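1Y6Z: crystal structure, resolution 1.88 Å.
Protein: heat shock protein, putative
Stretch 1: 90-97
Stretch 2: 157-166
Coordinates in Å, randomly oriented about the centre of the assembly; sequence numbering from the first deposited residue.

Stretch 1 (90-97) IPRWLTFL
Stretch 2 (157-166) YLKIGVVEDK

How do the two backbones lie against each other? Residues 157-164 form a helix that begins earlier in the chain, and Asp-165 is the first residue to leave helical phi/psi, at -109/82. The partner is a compact loop: Arg-92 and Trp-93 make a 3-10 segment, and a type I turn runs from Leu-94 to Leu-97, closed by Leu-97 N to Leu-94 O at 3.1 Å. The two run in opposite senses, with Trp-93 CA 5.1 Å from Gly-161 CA and Pro-91 CA 7.0 Å from Asp-165 CA.

What lets the chains come so close? Gly-161 has no side chain, and its CA sits over one face of the Trp-93 indole, 3.8 Å from the centroid of the five-membered ring, in a CH-pi contact. An ideal CB there would lie 2.9 Å from Trp-93 CD2, a clash. Trp-93 holds chi1 72° (p) and chi2 -86°; its indole reaches from Asp-165, beside NE1, to Leu-158, beside CZ3.

Which polar groups tie the contact together? At the helix end, Trp-93 NE1 donates to Asp-165 OD2 at 3.0 Å, near the indole plane; Asp-165 has chi1 t. Arg-92, with chi1 p and chi2 and chi3 t, forms a two-pronged salt bridge, positive guanidinium to negative carboxylate: NE to Glu-164 OE1 at 2.9 Å and NH2 to Glu-164 OE2 at 2.8 Å. OE2 lies near the guanidinium plane, where the N-H groups point. One water accepts a weak bond from Trp-93 N (3.0 Å) and donates to Glu-164 OE1 (2.9 Å).

Where do the apolar side chains meet? Leu-158 (chi1 m, chi2 p) brings CD1 to 4.0 Å from Trp-93 CZ3 and 4.1 Å from Phe-96 CZ, touching both aromatics, a buried cluster favoured by exclusion of water. Phe-96 (chi1 p) and Tyr-157 (chi1 m) pair obliquely, centroids 5.5 Å apart and planes at 42°. Thr-95 turns its methyl to the Tyr-157 ring, CG2 3.6 Å from Tyr-157 CE2.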

# COMPACT_ATOMS: atom_id res chain seq x y z
N ILE B 90 17.34 3.74 -9.81
CA ILE B 90 15.99 3.85 -9.23
C ILE B 90 15.25 4.99 -9.96
O ILE B 90 15.91 5.79 -10.61
CB ILE B 90 15.98 3.93 -7.63
CG1 ILE B 90 16.32 5.33 -7.12
CG2 ILE B 90 16.99 2.95 -7.03
CD1 ILE B 90 15.97 5.50 -5.60
N PRO B 91 13.89 5.04 -9.90
CA PRO B 91 13.18 6.12 -10.60
C PRO B 91 13.75 7.46 -10.19
O PRO B 91 14.10 7.65 -9.04
CB PRO B 91 11.76 6.00 -10.08
CG PRO B 91 11.64 4.46 -9.91
CD PRO B 91 12.97 4.12 -9.23
N ARG B 92 13.92 8.37 -11.13
CA ARG B 92 14.61 9.60 -10.74
C ARG B 92 13.78 10.49 -9.84
O ARG B 92 14.32 11.42 -9.18
CB ARG B 92 15.05 10.39 -11.98
CG ARG B 92 13.92 11.13 -12.69
CD ARG B 92 14.49 11.96 -13.90
NE ARG B 92 13.43 12.74 -14.53
CZ ARG B 92 13.64 13.75 -15.39
NH1 ARG B 92 14.87 14.08 -15.74
NH2 ARG B 92 12.63 14.40 -15.91
N TRP B 93 12.47 10.24 -9.75
CA TRP B 93 11.69 11.06 -8.82
C TRP B 93 12.15 10.82 -7.36
O TRP B 93 11.90 11.65 -6.51
CB TRP B 93 10.19 10.90 -8.98
CG TRP B 93 9.67 9.62 -8.49
CD1 TRP B 93 9.60 8.47 -9.19
CD2 TRP B 93 9.16 9.34 -7.16
NE1 TRP B 93 9.10 7.47 -8.39
CE2 TRP B 93 8.76 7.99 -7.16
CE3 TRP B 93 8.95 10.12 -5.99
CZ2 TRP B 93 8.20 7.36 -6.01
CZ3 TRP B 93 8.35 9.51 -4.86
CH2 TRP B 93 8.00 8.14 -4.88
N LEU B 94 12.85 9.72 -7.10
CA LEU B 94 13.40 9.41 -5.78
C LEU B 94 14.85 9.81 -5.54
O LEU B 94 15.44 9.37 -4.55
CB LEU B 94 13.29 7.91 -5.53
CG LEU B 94 11.83 7.56 -5.25
CD1 LEU B 94 11.75 6.07 -5.42
CD2 LEU B 94 11.43 8.02 -3.79
N THR B 95 15.40 10.64 -6.42
CA THR B 95 16.78 11.14 -6.36
C THR B 95 17.07 11.86 -5.04
O THR B 95 18.21 11.95 -4.63
CB THR B 95 17.12 12.11 -7.54
OG1 THR B 95 18.54 12.41 -7.56
CG2 THR B 95 16.33 13.41 -7.48
N PHE B 96 16.02 12.38 -4.39
CA PHE B 96 16.22 13.15 -3.11
C PHE B 96 16.51 12.23 -1.93
O PHE B 96 16.98 12.69 -0.92
CB PHE B 96 15.05 14.07 -2.79
CG PHE B 96 13.75 13.34 -2.50
CD1 PHE B 96 12.86 13.05 -3.51
CD2 PHE B 96 13.46 12.91 -1.19
CE1 PHE B 96 11.63 12.39 -3.27
CE2 PHE B 96 12.24 12.18 -0.94
CZ PHE B 96 11.34 11.95 -1.96
N LEU B 97 16.24 10.91 -2.03
CA LEU B 97 16.53 10.02 -0.93
C LEU B 97 18.07 9.90 -0.72
O LEU B 97 18.83 9.93 -1.68
CB LEU B 97 16.04 8.58 -1.31
CG LEU B 97 14.56 8.24 -1.40
CD1 LEU B 97 14.53 6.70 -1.71
CD2 LEU B 97 13.93 8.44 -0.08
N TYR B 157 9.11 16.62 -6.43
CA TYR B 157 9.60 15.29 -6.90
C TYR B 157 8.43 14.30 -7.01
O TYR B 157 8.37 13.51 -7.91
CB TYR B 157 10.68 14.74 -5.97
CG TYR B 157 11.94 15.51 -6.14
CD1 TYR B 157 12.31 16.48 -5.23
CD2 TYR B 157 12.72 15.33 -7.26
CE1 TYR B 157 13.53 17.23 -5.43
CE2 TYR B 157 13.95 16.06 -7.47
CZ TYR B 157 14.34 16.98 -6.57
OH TYR B 157 15.49 17.77 -6.81
N LEU B 158 7.54 14.36 -6.05
CA LEU B 158 6.38 13.43 -6.07
C LEU B 158 5.51 13.71 -7.29
O LEU B 158 5.07 12.78 -7.97
CB LEU B 158 5.62 13.60 -4.77
CG LEU B 158 6.12 12.74 -3.59
CD1 LEU B 158 7.58 13.04 -3.15
CD2 LEU B 158 5.12 12.91 -2.40
N LYS B 159 5.38 15.01 -7.64
CA LYS B 159 4.57 15.46 -8.81
C LYS B 159 5.18 14.91 -10.06
O LYS B 159 4.46 14.39 -10.90
CB LYS B 159 4.45 16.98 -8.85
CG LYS B 159 3.41 17.52 -7.86
CD LYS B 159 3.59 19.04 -7.67
CE LYS B 159 2.78 19.57 -6.50
NZ LYS B 159 3.35 20.96 -6.19
N ILE B 160 6.52 14.94 -10.14
CA ILE B 160 7.25 14.29 -11.26
C ILE B 160 7.05 12.76 -11.24
O ILE B 160 6.86 12.15 -12.29
CB ILE B 160 8.73 14.67 -11.27
CG1 ILE B 160 8.89 16.14 -11.70
CG2 ILE B 160 9.59 13.75 -12.23
CD1 ILE B 160 10.12 16.74 -11.07
N GLY B 161 7.08 12.17 -10.05
CA GLY B 161 6.76 10.73 -9.92
C GLY B 161 5.42 10.33 -10.53
O GLY B 161 5.32 9.30 -11.22
N VAL B 162 4.40 11.14 -10.26
CA VAL B 162 3.04 10.97 -10.85
C VAL B 162 3.10 10.96 -12.41
O VAL B 162 2.42 10.14 -13.08
CB VAL B 162 2.06 12.07 -10.37
CG1 VAL B 162 0.73 12.00 -11.17
CG2 VAL B 162 1.81 11.98 -8.85
N VAL B 163 3.88 11.89 -12.97
CA VAL B 163 4.13 11.95 -14.44
C VAL B 163 4.92 10.72 -14.91
O VAL B 163 4.53 10.03 -15.88
CB VAL B 163 4.93 13.27 -14.81
CG1 VAL B 163 5.21 13.38 -16.33
CG2 VAL B 163 4.19 14.49 -14.31
N GLU B 164 6.02 10.41 -14.20
CA GLU B 164 7.04 9.46 -14.72
C GLU B 164 7.04 8.04 -14.23
O GLU B 164 7.63 7.17 -14.86
CB GLU B 164 8.46 10.04 -14.55
CG GLU B 164 8.60 11.38 -15.19
CD GLU B 164 9.98 11.95 -15.12
OE1 GLU B 164 10.87 11.37 -14.46
OE2 GLU B 164 10.15 13.05 -15.69
N ASP B 165 6.38 7.77 -13.13
CA ASP B 165 6.50 6.45 -12.55
C ASP B 165 5.15 5.72 -12.77
O ASP B 165 4.28 5.68 -11.89
CB ASP B 165 6.95 6.52 -11.07
CG ASP B 165 7.05 5.14 -10.41
OD1 ASP B 165 6.48 4.18 -10.96
OD2 ASP B 165 7.68 5.00 -9.34
N LYS B 166 5.00 5.17 -13.97
CA LYS B 166 3.75 4.52 -14.39
C LYS B 166 3.17 3.56 -13.34
O LYS B 166 2.00 3.68 -12.95
CB LYS B 166 3.96 3.80 -15.74
CG LYS B 166 2.68 3.08 -16.28
CD LYS B 166 1.48 3.95 -16.23
CE LYS B 166 0.40 3.54 -17.21
NZ LYS B 166 -0.78 4.45 -17.07
O HOH W 1 10.84 9.55 -12.21